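Long-range contacts in nucleoporin NUP82 (Saccharomyces cerevisiae, PDB 3PBP), which serves as a structural component of the yeast nuclear pore complex, its N-terminal beta-propeller domain, the part described here, interacting with NUP116: residues I42-N47 / Y54-F59; E92-Y97 / D107-F112; S323-F328 / I351-L356; F386-S391 / E411-D416. The protein carries 1 engineered substitution. One frame throughout, in Å; residues are numbered along the deposited sequence.

The contacts fall into two pairs, each lying where neighbouring sheets of the propeller domain meet. Interactions 1 and 2 have centres about 11 Å apart and share a seam in which Leu57 CD2 lies 3.5 Å from Phe109 CD2 and Trp45 packs on Pro94 and Trp95. Interactions 3 and 4 are about 11 Å apart between centres; there Glu352 OE1 and Ser412 OG, 2.5 Å apart, probably share a hydrogen bond, and Leu326 packs on Phe386. About 37 to 41 Å separates the centres of one pair from those of the other. Interactions 1, 2 and 3 lie wholly within the region that interacts with NUP116, and in interaction 3 Phe328 and Ile351 touch the chain of another protein.

Interaction 1 of 4, residues I42-N47 / Y54-F59; sequences IIRWYN and YHSLNF
Ile43 and Trp45 face Leu57 and His55 in antiparallel hydrogen-bonded pairs, the strand axes 4.5 Å apart at closest approach and their directions at 162°. Trp45 CG sits between its own backbone N and carbonyl carbon (chi1 65°), and the indole lies against the partner strand: His55 CB packs over one face, 3.4 Å from Trp45 CZ2, while Trp45 CZ3 reaches Leu57 CB at 3.7 Å. The imidazole itself runs nearly parallel to the indole but is displaced sidelong, so there is little true stacking. This is the hairpin of the third and fourth strands of a four-stranded propeller blade, with 55-58 at the blade's edge. Beside Trp45 and Leu57, Ile43 CG1 meets Phe59 CE2 at 3.4 Å, the two side chains crossing at about a right angle. On the other sheet face the extended Arg44 runs across Tyr54, whose OH stands over the centre of the guanidinium, 3.5 Å from Arg44 CZ, with the flat groups 26° apart. Arg44 NH1 is bonded to the carbonyls of Ile12 and Gln14.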
loop_
_atom_site.group_PDB
_atom_site.type_symbol
_atom_site.label_atom_id
_atom_site.label_comp_id
_atom_site.label_asym_id
_atom_site.label_seq_id
_atom_site.Cartn_x
_atom_site.Cartn_y
_atom_site.Cartn_z
ATOM N N ILE A 42 -1.489 22.527 22.276
ATOM C CA ILE A 42 -0.160 23.054 22.536
ATOM C C ILE A 42 0.858 21.925 22.373
ATOM O O ILE A 42 0.630 20.796 22.829
ATOM C CB ILE A 42 -0.007 23.623 23.973
ATOM C CG1 ILE A 42 -1.132 24.621 24.285
ATOM C CG2 ILE A 42 1.367 24.314 24.100
ATOM C CD1 ILE A 42 -1.171 25.060 25.723
ATOM N N ILE A 43 1.975 22.237 21.718
ATOM C CA ILE A 43 3.029 21.265 21.519
ATOM C C ILE A 43 4.086 21.475 22.588
ATOM O O ILE A 43 4.565 22.588 22.795
ATOM C CB ILE A 43 3.717 21.433 20.150
ATOM C CG1 ILE A 43 2.686 21.331 19.022
ATOM C CG2 ILE A 43 4.796 20.373 19.983
ATOM C CD1 ILE A 43 3.242 21.647 17.619
ATOM N N ARG A 44 4.427 20.406 23.290
ATOM C CA ARG A 44 5.480 20.469 24.289
ATOM C C ARG A 44 6.598 19.558 23.786
ATOM O O ARG A 44 6.343 18.437 23.347
ATOM C CB ARG A 44 4.990 19.962 25.632
ATOM C CG ARG A 44 4.098 20.911 26.347
ATOM C CD ARG A 44 3.793 20.388 27.739
ATOM N NE ARG A 44 2.859 21.259 28.444
ATOM C CZ ARG A 44 2.310 20.987 29.624
ATOM N NH1 ARG A 44 2.598 19.853 30.250
ATOM N NH2 ARG A 44 1.458 21.844 30.171
ATOM N N TRP A 45 7.834 20.041 23.823
ATOM C CA TRP A 45 8.957 19.239 23.369
ATOM C C TRP A 45 10.085 19.361 24.370
ATOM O O TRP A 45 10.369 20.444 24.860
ATOM C CB TRP A 45 9.398 19.684 21.969
ATOM C CG TRP A 45 9.946 21.087 21.865
ATOM C CD1 TRP A 45 11.259 21.458 21.889
ATOM C CD2 TRP A 45 9.198 22.288 21.653
ATOM N NE1 TRP A 45 11.377 22.808 21.694
ATOM C CE2 TRP A 45 10.128 23.346 21.546
ATOM C CE3 TRP A 45 7.831 22.574 21.535
ATOM C CZ2 TRP A 45 9.735 24.672 21.333
ATOM C CZ3 TRP A 45 7.440 23.901 21.321
ATOM C CH2 TRP A 45 8.388 24.928 21.222
ATOM N N TYR A 46 10.729 18.247 24.679
ATOM C CA TYR A 46 11.804 18.280 25.649
ATOM C C TYR A 46 12.870 17.273 25.282
ATOM O O TYR A 46 12.568 16.103 25.044
ATOM C CB TYR A 46 11.221 17.968 27.025
ATOM C CG TYR A 46 12.197 17.699 28.140
ATOM C CD1 TYR A 46 12.920 18.731 28.740
ATOM C CD2 TYR A 46 12.341 16.417 28.646
ATOM C CE1 TYR A 46 13.760 18.485 29.833
ATOM C CE2 TYR A 46 13.171 16.156 29.727
ATOM C CZ TYR A 46 13.876 17.188 30.320
ATOM O OH TYR A 46 14.689 16.898 31.395
ATOM N N ASN A 47 14.116 17.735 25.207
ATOM C CA ASN A 47 15.215 16.840 24.902
ATOM C C ASN A 47 15.834 16.390 26.220
ATOM O O ASN A 47 16.491 17.157 26.918
ATOM C CB ASN A 47 16.273 17.516 24.036
ATOM C CG ASN A 47 17.387 16.571 23.662
ATOM O OD1 ASN A 47 18.032 15.989 24.527
ATOM N ND2 ASN A 47 17.611 16.402 22.372
ATOM N N TYR A 54 11.173 22.200 29.486
ATOM C CA TYR A 54 10.517 21.862 28.233
ATOM C C TYR A 54 10.033 23.166 27.610
ATOM O O TYR A 54 10.087 24.217 28.245
ATOM C CB TYR A 54 9.348 20.898 28.476
ATOM C CG TYR A 54 8.141 21.503 29.149
ATOM C CD1 TYR A 54 7.264 22.339 28.449
ATOM C CD2 TYR A 54 7.864 21.232 30.487
ATOM C CE1 TYR A 54 6.144 22.885 29.072
ATOM C CE2 TYR A 54 6.748 21.771 31.118
ATOM C CZ TYR A 54 5.894 22.592 30.409
ATOM O OH TYR A 54 4.785 23.097 31.044
ATOM N N HIS A 55 9.574 23.114 26.370
ATOM C CA HIS A 55 9.114 24.321 25.722
ATOM C C HIS A 55 7.754 24.097 25.108
ATOM O O HIS A 55 7.321 22.960 24.969
ATOM C CB HIS A 55 10.133 24.761 24.682
ATOM C CG HIS A 55 11.526 24.842 25.218
ATOM N ND1 HIS A 55 12.282 23.720 25.492
ATOM C CD2 HIS A 55 12.276 25.902 25.603
ATOM C CE1 HIS A 55 13.435 24.086 26.024
ATOM N NE2 HIS A 55 13.456 25.405 26.102
ATOM N N SER A 56 7.071 25.184 24.761
ATOM C CA SER A 56 5.733 25.095 24.193
ATOM C C SER A 56 5.460 26.017 23.019
ATOM O O SER A 56 6.126 27.038 22.822
ATOM C CB SER A 56 4.701 25.382 25.265
ATOM O OG SER A 56 4.911 24.535 26.366
ATOM N N LEU A 57 4.460 25.632 22.240
ATOM C CA LEU A 57 4.038 26.395 21.084
ATOM C C LEU A 57 2.561 26.125 20.915
ATOM O O LEU A 57 2.171 25.118 20.340
ATOM C CB LEU A 57 4.779 25.952 19.830
ATOM C CG LEU A 57 4.229 26.609 18.563
ATOM C CD1 LEU A 57 4.391 28.123 18.682
ATOM C CD2 LEU A 57 4.956 26.070 17.330
ATOM N N ASN A 58 1.742 27.028 21.437
ATOM C CA ASN A 58 0.297 26.909 21.348
ATOM C C ASN A 58 -0.116 27.176 19.913
ATOM O O ASN A 58 0.207 28.223 19.356
ATOM C CB ASN A 58 -0.374 27.925 22.272
ATOM C CG ASN A 58 -1.866 27.775 22.303
ATOM O OD1 ASN A 58 -2.542 28.007 21.299
ATOM N ND2 ASN A 58 -2.397 27.366 23.453
ATOM N N PHE A 59 -0.832 26.231 19.309
ATOM C CA PHE A 59 -1.257 26.392 17.927
ATOM C C PHE A 59 -2.763 26.524 17.738
ATOM O O PHE A 59 -3.247 26.403 16.615
ATOM C CB PHE A 59 -0.702 25.241 17.070
ATOM C CG PHE A 59 -1.118 23.868 17.533
ATOM C CD1 PHE A 59 -2.331 23.319 17.129
ATOM C CD2 PHE A 59 -0.293 23.116 18.370
ATOM C CE1 PHE A 59 -2.714 22.040 17.548
ATOM C CE2 PHE A 59 -0.668 21.838 18.795
ATOM C CZ PHE A 59 -1.879 21.301 18.382
#

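Interaction 2 of 4, residues E92-Y97 / D107-F112; sequences EVPWGY and DAFQIF
Phe109 reaches across to Glu92, Pro94 and Tyr97, and its side chain is the main one on its segment. At its base, CG is anti to its carbonyl carbon, and CB and CG pass close to the Glu92 backbone, with Phe109 CB 3.7 Å from Glu92 O. Further out, CD1 meets the acid: Glu92 OE1 comes in at the ring edge, near its plane, 3.6 Å from Phe109 CD1, and the carboxylate is turned 63° from the ring. CD2 and CE2 are the ring atoms nearest Pro94 CG, which sits over the centre of one face, 9° off the normal and 3.7 Å from Phe109 CE2. Segment 92-97 leaves the third strand of a propeller blade, passes through an inverse gamma turn centred on Pro94 and then a type II turn from Pro94 to Tyr97, with Gly96 at the positive phi such a turn needs; the chain returns through a type I turn from Asp107 to Gln110, and the blade's outermost strand, 110-115, begins just after Phe109. CE1 and CZ form the tip, pointing into Tyr97 as a T-shaped pair: CZ stands over the centre of the tyrosine ring, the planes are at 85°, and Phe109 CE1 lies 3.7 Å from Tyr97 CE1. Glu92 N donates to Phe109 O at 3.0 Å, on a carbonyl lone pair. Ile111 crosses Glu92 at a slant, Ile111 CD1 3.7 Å from Glu92 OE2.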
loop_
_atom_site.group_PDB
_atom_site.type_symbol
_atom_site.label_atom_id
_atom_site.label_comp_id
_atom_site.label_asym_id
_atom_site.label_seq_id
_atom_site.Cartn_x
_atom_site.Cartn_y
_atom_site.Cartn_z
ATOM N N GLU A 92 6.136 21.985 12.291
ATOM C CA GLU A 92 7.524 21.735 12.618
ATOM C C GLU A 92 7.742 21.883 14.116
ATOM O O GLU A 92 7.459 22.937 14.676
ATOM C CB GLU A 92 8.393 22.738 11.860
ATOM C CG GLU A 92 9.883 22.519 11.974
ATOM C CD GLU A 92 10.674 23.455 11.075
ATOM O OE1 GLU A 92 10.737 24.668 11.370
ATOM O OE2 GLU A 92 11.231 22.978 10.061
ATOM N N VAL A 93 8.214 20.827 14.776
ATOM C CA VAL A 93 8.495 20.909 16.214
ATOM C C VAL A 93 9.681 21.874 16.324
ATOM O O VAL A 93 10.738 21.640 15.737
ATOM C CB VAL A 93 8.885 19.545 16.792
ATOM C CG1 VAL A 93 9.287 19.699 18.230
ATOM C CG2 VAL A 93 7.722 18.594 16.680
ATOM N N PRO A 94 9.520 22.974 17.076
ATOM C CA PRO A 94 10.558 23.996 17.259
ATOM C C PRO A 94 11.815 23.596 18.020
ATOM O O PRO A 94 12.258 24.324 18.905
ATOM C CB PRO A 94 9.809 25.128 17.962
ATOM C CG PRO A 94 8.354 24.828 17.694
ATOM C CD PRO A 94 8.312 23.346 17.816
ATOM N N TRP A 95 12.399 22.454 17.684
ATOM C CA TRP A 95 13.613 22.028 18.371
ATOM C C TRP A 95 14.652 23.117 18.173
ATOM O O TRP A 95 14.882 23.559 17.044
ATOM C CB TRP A 95 14.170 20.729 17.775
ATOM C CG TRP A 95 13.284 19.543 17.899
ATOM C CD1 TRP A 95 12.635 18.890 16.885
ATOM C CD2 TRP A 95 12.965 18.837 19.102
ATOM N NE1 TRP A 95 11.935 17.819 17.384
ATOM C CE2 TRP A 95 12.116 17.765 18.742
ATOM C CE3 TRP A 95 13.305 19.011 20.445
ATOM C CZ2 TRP A 95 11.614 16.865 19.679
ATOM C CZ3 TRP A 95 12.810 18.120 21.373
ATOM C CH2 TRP A 95 11.968 17.059 20.987
ATOM N N GLY A 96 15.284 23.556 19.256
ATOM C CA GLY A 96 16.306 24.576 19.107
ATOM C C GLY A 96 15.841 25.963 19.480
ATOM O O GLY A 96 16.653 26.807 19.860
ATOM N N TYR A 97 14.543 26.212 19.344
ATOM C CA TYR A 97 13.983 27.497 19.728
ATOM C C TYR A 97 13.632 27.348 21.194
ATOM O O TYR A 97 13.404 26.230 21.669
ATOM C CB TYR A 97 12.727 27.796 18.932
ATOM C CG TYR A 97 12.970 27.870 17.455
ATOM C CD1 TYR A 97 13.117 26.716 16.692
ATOM C CD2 TYR A 97 13.090 29.101 16.819
ATOM C CE1 TYR A 97 13.382 26.786 15.330
ATOM C CE2 TYR A 97 13.357 29.183 15.460
ATOM C CZ TYR A 97 13.501 28.022 14.723
ATOM O OH TYR A 97 13.775 28.093 13.380
ATOM N N ASP A 107 4.209 31.328 13.121
ATOM C CA ASP A 107 3.512 30.945 11.904
ATOM C C ASP A 107 4.499 30.239 11.000
ATOM O O ASP A 107 4.115 29.517 10.077
ATOM C CB ASP A 107 2.945 32.176 11.198
ATOM C CG ASP A 107 1.907 32.899 12.034
ATOM O OD1 ASP A 107 1.657 32.448 13.173
ATOM O OD2 ASP A 107 1.345 33.915 11.554
ATOM N N ALA A 108 5.780 30.461 11.272
ATOM C CA ALA A 108 6.843 29.842 10.495
ATOM C C ALA A 108 6.779 28.325 10.663
ATOM O O ALA A 108 7.182 27.577 9.776
ATOM C CB ALA A 108 8.199 30.359 10.965
ATOM N N PHE A 109 6.262 27.889 11.809
ATOM C CA PHE A 109 6.154 26.476 12.116
ATOM C C PHE A 109 4.966 25.785 11.469
ATOM O O PHE A 109 4.789 24.577 11.620
ATOM C CB PHE A 109 6.134 26.284 13.626
ATOM C CG PHE A 109 7.391 26.760 14.298
ATOM C CD1 PHE A 109 8.637 26.329 13.847
ATOM C CD2 PHE A 109 7.336 27.658 15.360
ATOM C CE1 PHE A 109 9.800 26.780 14.435
ATOM C CE2 PHE A 109 8.499 28.117 15.955
ATOM C CZ PHE A 109 9.735 27.673 15.488
ATOM N N GLN A 110 4.153 26.547 10.749
ATOM C CA GLN A 110 3.021 25.974 10.049
ATOM C C GLN A 110 3.607 25.780 8.669
ATOM O O GLN A 110 3.749 26.724 7.894
ATOM C CB GLN A 110 1.837 26.944 10.019
ATOM C CG GLN A 110 1.239 27.250 11.380
ATOM C CD GLN A 110 0.839 25.994 12.165
ATOM O OE1 GLN A 110 0.033 25.172 11.698
ATOM N NE2 GLN A 110 1.398 25.849 13.370
ATOM N N ILE A 111 3.953 24.541 8.365
ATOM C CA ILE A 111 4.599 24.234 7.108
ATOM C C ILE A 111 3.746 23.862 5.900
ATOM O O ILE A 111 4.115 24.186 4.756
ATOM C CB ILE A 111 5.641 23.146 7.355
ATOM C CG1 ILE A 111 6.657 23.682 8.362
ATOM C CG2 ILE A 111 6.306 22.731 6.061
ATOM C CD1 ILE A 111 7.750 22.704 8.699
ATOM N N PHE A 112 2.611 23.201 6.124
ATOM C CA PHE A 112 1.778 22.783 4.995
ATOM C C PHE A 112 0.332 22.549 5.393
ATOM O O PHE A 112 0.048 22.116 6.519
ATOM C CB PHE A 112 2.361 21.495 4.406
ATOM C CG PHE A 112 1.495 20.839 3.363
ATOM C CD1 PHE A 112 1.625 21.174 2.017
ATOM C CD2 PHE A 112 0.580 19.851 3.725
ATOM C CE1 PHE A 112 0.869 20.541 1.047
ATOM C CE2 PHE A 112 -0.184 19.212 2.764
ATOM C CZ PHE A 112 -0.037 19.561 1.415
#

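Interaction 3 of 4, residues S323-F328 / I351-L356; sequences SLILLF and IERVKL
A classic beta bulge, with Ile351 and Glu352 both facing Leu326, sits in the antiparallel pairing of strands 323-329 and 347-355 within one propeller blade. Leu326 serves both bulge residues: its N donates to Glu352 O, and its O accepts from Ile351 N at 2.9 Å, the donor lying nearly along the C=O axis. Leu324 and Val354 follow as a hydrogen-bonded pair, where Val354 N gives a straight bond to Leu324 O and the return bond from Leu324 N is weak. Their CB atoms stand 3.9 Å apart on the sheet face shared with Leu326 and Glu352, and Trp389 of helix 387-399 packs on those last two. Leu326 and Glu352 run next to each other in the same direction, Leu326 CD1 3.5 Å from Glu352 OE1, an oxygen that is bonded to Ser412. Near the bulge, Phe328 CB meets Ile351 CD1. On the other face, Arg353 extends past Ile325 to Ser323, whose OG is anti to its backbone N (chi1 -163°) and takes a bond from Arg353 NE at 2.6 Å and a weak one from NH2. Lys355 CE rests over one guanidinium face, toward its rim. Asp321 salt-bridges Arg353 NH2, and Glu293 bridges both Arg353 NH1 and Lys355 NZ, so serine and acids together probably hold the guanidinium in its orientation, and the acids probably offset the two neighbouring positive charges.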
loop_
_atom_site.group_PDB
_atom_site.type_symbol
_atom_site.label_atom_id
_atom_site.label_comp_id
_atom_site.label_asym_id
_atom_site.label_seq_id
_atom_site.Cartn_x
_atom_site.Cartn_y
_atom_site.Cartn_z
ATOM N N SER A 323 -6.572 -13.268 14.164
ATOM C CA SER A 323 -5.396 -14.037 13.765
ATOM C C SER A 323 -4.326 -13.132 13.126
ATOM O O SER A 323 -4.609 -12.020 12.639
ATOM C CB SER A 323 -5.821 -15.147 12.788
ATOM O OG SER A 323 -4.835 -16.157 12.652
ATOM N N LEU A 324 -3.096 -13.630 13.125
ATOM C CA LEU A 324 -1.956 -12.900 12.583
ATOM C C LEU A 324 -1.131 -13.829 11.717
ATOM O O LEU A 324 -0.890 -14.965 12.107
ATOM C CB LEU A 324 -1.075 -12.434 13.735
ATOM C CG LEU A 324 -0.707 -10.969 13.854
ATOM C CD1 LEU A 324 -1.973 -10.130 13.875
ATOM C CD2 LEU A 324 0.106 -10.780 15.118
ATOM N N ILE A 325 -0.709 -13.377 10.543
ATOM C CA ILE A 325 0.147 -14.228 9.726
ATOM C C ILE A 325 1.451 -13.481 9.462
ATOM O O ILE A 325 1.452 -12.364 8.951
ATOM C CB ILE A 325 -0.513 -14.668 8.374
ATOM C CG1 ILE A 325 -0.747 -13.474 7.448
ATOM C CG2 ILE A 325 -1.801 -15.383 8.650
ATOM C CD1 ILE A 325 -1.137 -13.871 6.020
ATOM N N LEU A 326 2.559 -14.094 9.856
ATOM C CA LEU A 326 3.872 -13.504 9.675
ATOM C C LEU A 326 4.407 -14.027 8.354
ATOM O O LEU A 326 4.597 -15.221 8.188
ATOM C CB LEU A 326 4.773 -13.901 10.844
ATOM C CG LEU A 326 4.249 -13.502 12.233
ATOM C CD1 LEU A 326 5.308 -13.790 13.284
ATOM C CD2 LEU A 326 3.898 -12.014 12.250
ATOM N N LEU A 327 4.640 -13.122 7.410
ATOM C CA LEU A 327 5.104 -13.491 6.082
ATOM C C LEU A 327 6.536 -13.059 5.798
ATOM O O LEU A 327 7.054 -12.154 6.437
ATOM C CB LEU A 327 4.178 -12.869 5.042
ATOM C CG LEU A 327 2.680 -12.989 5.320
ATOM C CD1 LEU A 327 1.886 -12.178 4.280
ATOM C CD2 LEU A 327 2.291 -14.445 5.307
ATOM N N PHE A 328 7.149 -13.716 4.815
ATOM C CA PHE A 328 8.518 -13.448 4.389
ATOM C C PHE A 328 8.608 -13.413 2.853
ATOM O O PHE A 328 8.164 -14.342 2.179
ATOM C CB PHE A 328 9.436 -14.539 4.938
ATOM C CG PHE A 328 10.847 -14.450 4.442
ATOM C CD1 PHE A 328 11.711 -13.454 4.918
ATOM C CD2 PHE A 328 11.314 -15.351 3.491
ATOM C CE1 PHE A 328 13.029 -13.364 4.444
ATOM C CE2 PHE A 328 12.615 -15.273 3.016
ATOM C CZ PHE A 328 13.478 -14.278 3.492
ATOM N N ILE A 351 5.460 -17.916 7.412
ATOM C CA ILE A 351 6.417 -18.469 8.368
ATOM C C ILE A 351 5.699 -18.956 9.619
ATOM O O ILE A 351 6.058 -19.976 10.191
ATOM C CB ILE A 351 7.462 -17.424 8.787
ATOM C CG1 ILE A 351 8.413 -17.141 7.621
ATOM C CG2 ILE A 351 8.240 -17.923 9.979
ATOM C CD1 ILE A 351 9.451 -16.071 7.913
ATOM N N GLU A 352 4.680 -18.216 10.038
ATOM C CA GLU A 352 3.907 -18.578 11.215
ATOM C C GLU A 352 2.547 -17.867 11.285
ATOM O O GLU A 352 2.329 -16.821 10.666
ATOM C CB GLU A 352 4.706 -18.260 12.488
ATOM C CG GLU A 352 3.817 -17.954 13.696
ATOM C CD GLU A 352 4.586 -17.661 14.960
ATOM O OE1 GLU A 352 5.531 -16.842 14.900
ATOM O OE2 GLU A 352 4.231 -18.247 16.011
ATOM N N ARG A 353 1.631 -18.462 12.038
ATOM C CA ARG A 353 0.325 -17.878 12.252
ATOM C C ARG A 353 0.113 -17.759 13.775
ATOM O O ARG A 353 0.426 -18.682 14.535
ATOM C CB ARG A 353 -0.764 -18.742 11.632
ATOM C CG ARG A 353 -2.125 -18.086 11.712
ATOM C CD ARG A 353 -3.213 -18.997 11.251
ATOM N NE ARG A 353 -4.499 -18.329 11.355
ATOM C CZ ARG A 353 -5.665 -18.939 11.172
ATOM N NH1 ARG A 353 -5.689 -20.234 10.879
ATOM N NH2 ARG A 353 -6.799 -18.259 11.279
ATOM N N VAL A 354 -0.399 -16.612 14.214
ATOM C CA VAL A 354 -0.633 -16.370 15.630
ATOM C C VAL A 354 -2.096 -16.027 15.866
ATOM O O VAL A 354 -2.580 -14.998 15.387
ATOM C CB VAL A 354 0.246 -15.201 16.139
ATOM C CG1 VAL A 354 -0.043 -14.917 17.603
ATOM C CG2 VAL A 354 1.716 -15.535 15.942
ATOM N N LYS A 355 -2.808 -16.896 16.585
ATOM C CA LYS A 355 -4.215 -16.643 16.893
ATOM C C LYS A 355 -4.291 -16.035 18.286
ATOM O O LYS A 355 -3.947 -16.684 19.276
ATOM C CB LYS A 355 -5.029 -17.938 16.854
ATOM C CG LYS A 355 -4.989 -18.665 15.524
ATOM C CD LYS A 355 -5.862 -19.916 15.547
ATOM C CE LYS A 355 -5.689 -20.727 14.268
ATOM N NZ LYS A 355 -6.488 -21.982 14.271
ATOM N N LEU A 356 -4.730 -14.782 18.357
ATOM C CA LEU A 356 -4.839 -14.076 19.632
ATOM C C LEU A 356 -6.275 -14.134 20.139
ATOM O O LEU A 356 -6.566 -13.704 21.257
ATOM C CB LEU A 356 -4.399 -12.616 19.466
ATOM C CG LEU A 356 -3.006 -12.392 18.864
ATOM C CD1 LEU A 356 -2.787 -10.913 18.612
ATOM C CD2 LEU A 356 -1.941 -12.958 19.800
#

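Interaction 4 of 4, residues F386-S391 / E411-D416; sequences FMSWAS and ESKLED
Phe386, at the N-cap position of helix 387-399, lies beside Ser412 where the third strand of a propeller blade gives way to a helix, before the chain comes back as the blade's outermost strand. Ser412 OG is near the plane of the Phe386 ring, at its edge, and 3.6 Å from Phe386 CD2. In the first turn the carbonyl of Met387, a selenomethionine, accepts a bond from Ser391 OG. Ser388 comes next and faces the returning chain: the extended Lys413 side chain passes the hydroxyl, with CE nearest to Ser388 OG. Trp389 has CG between its backbone N and carbonyl carbon (chi1 49°), and the indole presents its pyrrole edge to the other segment, with Glu411 O in the ring plane 3.7 Å from Trp389 CD1. Leu326 of strand 323-329 packs on Phe386, Trp389 and Ser412 alike. Ser412 OG is bonded to Glu352, and it also accepts a weak hydrogen bond from Trp389 NE1 at 3.3 Å, with 152° at the hydrogen.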
loop_
_atom_site.group_PDB
_atom_site.type_symbol
_atom_site.label_atom_id
_atom_site.label_comp_id
_atom_site.label_asym_id
_atom_site.label_seq_id
_atom_site.Cartn_x
_atom_site.Cartn_y
_atom_site.Cartn_z
ATOM N N PHE A 386 9.166 -12.207 17.896
ATOM C CA PHE A 386 9.668 -13.308 17.095
ATOM C C PHE A 386 11.159 -13.314 16.810
ATOM O O PHE A 386 11.600 -13.824 15.779
ATOM C CB PHE A 386 8.878 -13.441 15.793
ATOM C CG PHE A 386 8.360 -12.147 15.241
ATOM C CD1 PHE A 386 9.139 -11.370 14.407
ATOM C CD2 PHE A 386 7.065 -11.735 15.517
ATOM C CE1 PHE A 386 8.634 -10.203 13.849
ATOM C CE2 PHE A 386 6.555 -10.569 14.966
ATOM C CZ PHE A 386 7.344 -9.804 14.127
HETATM N N MSE A 387 11.938 -12.769 17.740
HETATM C CA MSE A 387 13.389 -12.745 17.592
HETATM C C MSE A 387 13.983 -14.108 17.937
HETATM O O MSE A 387 15.179 -14.341 17.746
HETATM C CB MSE A 387 14.005 -11.666 18.486
HETATM C CG MSE A 387 13.952 -10.273 17.881
HETATM SE SE MSE A 387 14.850 -10.171 16.136
HETATM C CE MSE A 387 16.666 -9.808 16.729
ATOM N N SER A 388 13.133 -14.996 18.454
ATOM C CA SER A 388 13.526 -16.354 18.826
ATOM C C SER A 388 14.050 -17.005 17.562
ATOM O O SER A 388 15.138 -17.582 17.549
ATOM C CB SER A 388 12.312 -17.145 19.330
ATOM O OG SER A 388 11.438 -16.324 20.097
ATOM N N TRP A 389 13.267 -16.890 16.492
ATOM C CA TRP A 389 13.629 -17.464 15.205
ATOM C C TRP A 389 14.153 -16.455 14.198
ATOM O O TRP A 389 15.022 -16.775 13.389
ATOM C CB TRP A 389 12.434 -18.203 14.595
ATOM C CG TRP A 389 11.148 -17.431 14.587
ATOM C CD1 TRP A 389 10.172 -17.462 15.535
ATOM C CD2 TRP A 389 10.664 -16.573 13.540
ATOM N NE1 TRP A 389 9.103 -16.687 15.146
ATOM C CE2 TRP A 389 9.380 -16.128 13.925
ATOM C CE3 TRP A 389 11.191 -16.136 12.313
ATOM C CZ2 TRP A 389 8.613 -15.271 13.126
ATOM C CZ3 TRP A 389 10.426 -15.285 11.522
ATOM C CH2 TRP A 389 9.153 -14.863 11.933
ATOM N N ALA A 390 13.629 -15.236 14.251
ATOM C CA ALA A 390 14.036 -14.192 13.314
ATOM C C ALA A 390 15.530 -13.916 13.308
ATOM O O ALA A 390 16.111 -13.676 12.255
ATOM C CB ALA A 390 13.282 -12.916 13.603
ATOM N N SER A 391 16.150 -13.948 14.484
ATOM C CA SER A 391 17.578 -13.688 14.600
ATOM C C SER A 391 18.396 -14.730 13.851
ATOM O O SER A 391 19.425 -14.418 13.259
ATOM C CB SER A 391 17.989 -13.653 16.071
ATOM O OG SER A 391 17.606 -14.842 16.730
ATOM N N GLU A 411 7.927 -20.265 16.620
ATOM C CA GLU A 411 6.886 -19.853 17.551
ATOM C C GLU A 411 7.327 -18.534 18.164
ATOM O O GLU A 411 8.453 -18.410 18.643
ATOM C CB GLU A 411 6.714 -20.892 18.653
ATOM C CG GLU A 411 6.336 -22.270 18.139
ATOM C CD GLU A 411 6.155 -23.294 19.253
ATOM O OE1 GLU A 411 7.169 -23.686 19.884
ATOM O OE2 GLU A 411 4.991 -23.699 19.493
ATOM N N SER A 412 6.447 -17.545 18.141
ATOM C CA SER A 412 6.775 -16.243 18.691
ATOM C C SER A 412 6.328 -16.164 20.136
ATOM O O SER A 412 5.319 -16.755 20.510
ATOM C CB SER A 412 6.091 -15.138 17.880
ATOM O OG SER A 412 6.507 -15.174 16.528
ATOM N N LYS A 413 7.090 -15.439 20.950
ATOM C CA LYS A 413 6.760 -15.264 22.357
ATOM C C LYS A 413 5.693 -14.187 22.471
ATOM O O LYS A 413 5.927 -13.027 22.135
ATOM C CB LYS A 413 7.992 -14.832 23.148
ATOM C CG LYS A 413 9.176 -15.767 23.021
ATOM C CD LYS A 413 10.447 -15.101 23.525
ATOM C CE LYS A 413 11.684 -15.895 23.130
ATOM N NZ LYS A 413 12.929 -15.109 23.374
ATOM N N LEU A 414 4.517 -14.577 22.934
ATOM C CA LEU A 414 3.424 -13.636 23.097
ATOM C C LEU A 414 3.540 -13.105 24.519
ATOM O O LEU A 414 3.961 -13.830 25.417
ATOM C CB LEU A 414 2.090 -14.357 22.902
ATOM C CG LEU A 414 0.853 -13.473 22.826
ATOM C CD1 LEU A 414 0.972 -12.586 21.608
ATOM C CD2 LEU A 414 -0.398 -14.328 22.734
ATOM N N GLU A 415 3.190 -11.843 24.732
ATOM C CA GLU A 415 3.276 -11.281 26.076
ATOM C C GLU A 415 2.362 -10.092 26.300
ATOM O O GLU A 415 2.371 -9.136 25.527
ATOM C CB GLU A 415 4.709 -10.872 26.392
ATOM C CG GLU A 415 4.891 -10.453 27.837
ATOM C CD GLU A 415 6.345 -10.268 28.204
ATOM O OE1 GLU A 415 6.968 -9.293 27.715
ATOM O OE2 GLU A 415 6.865 -11.106 28.975
ATOM N N ASP A 416 1.578 -10.151 27.371
ATOM C CA ASP A 416 0.654 -9.072 27.695
ATOM C C ASP A 416 1.405 -7.889 28.293
ATOM O O ASP A 416 2.022 -7.989 29.354
ATOM C CB ASP A 416 -0.422 -9.574 28.659
ATOM C CG ASP A 416 -1.358 -10.590 28.012
ATOM O OD1 ASP A 416 -2.114 -10.214 27.085
ATOM O OD2 ASP A 416 -1.340 -11.768 28.427
#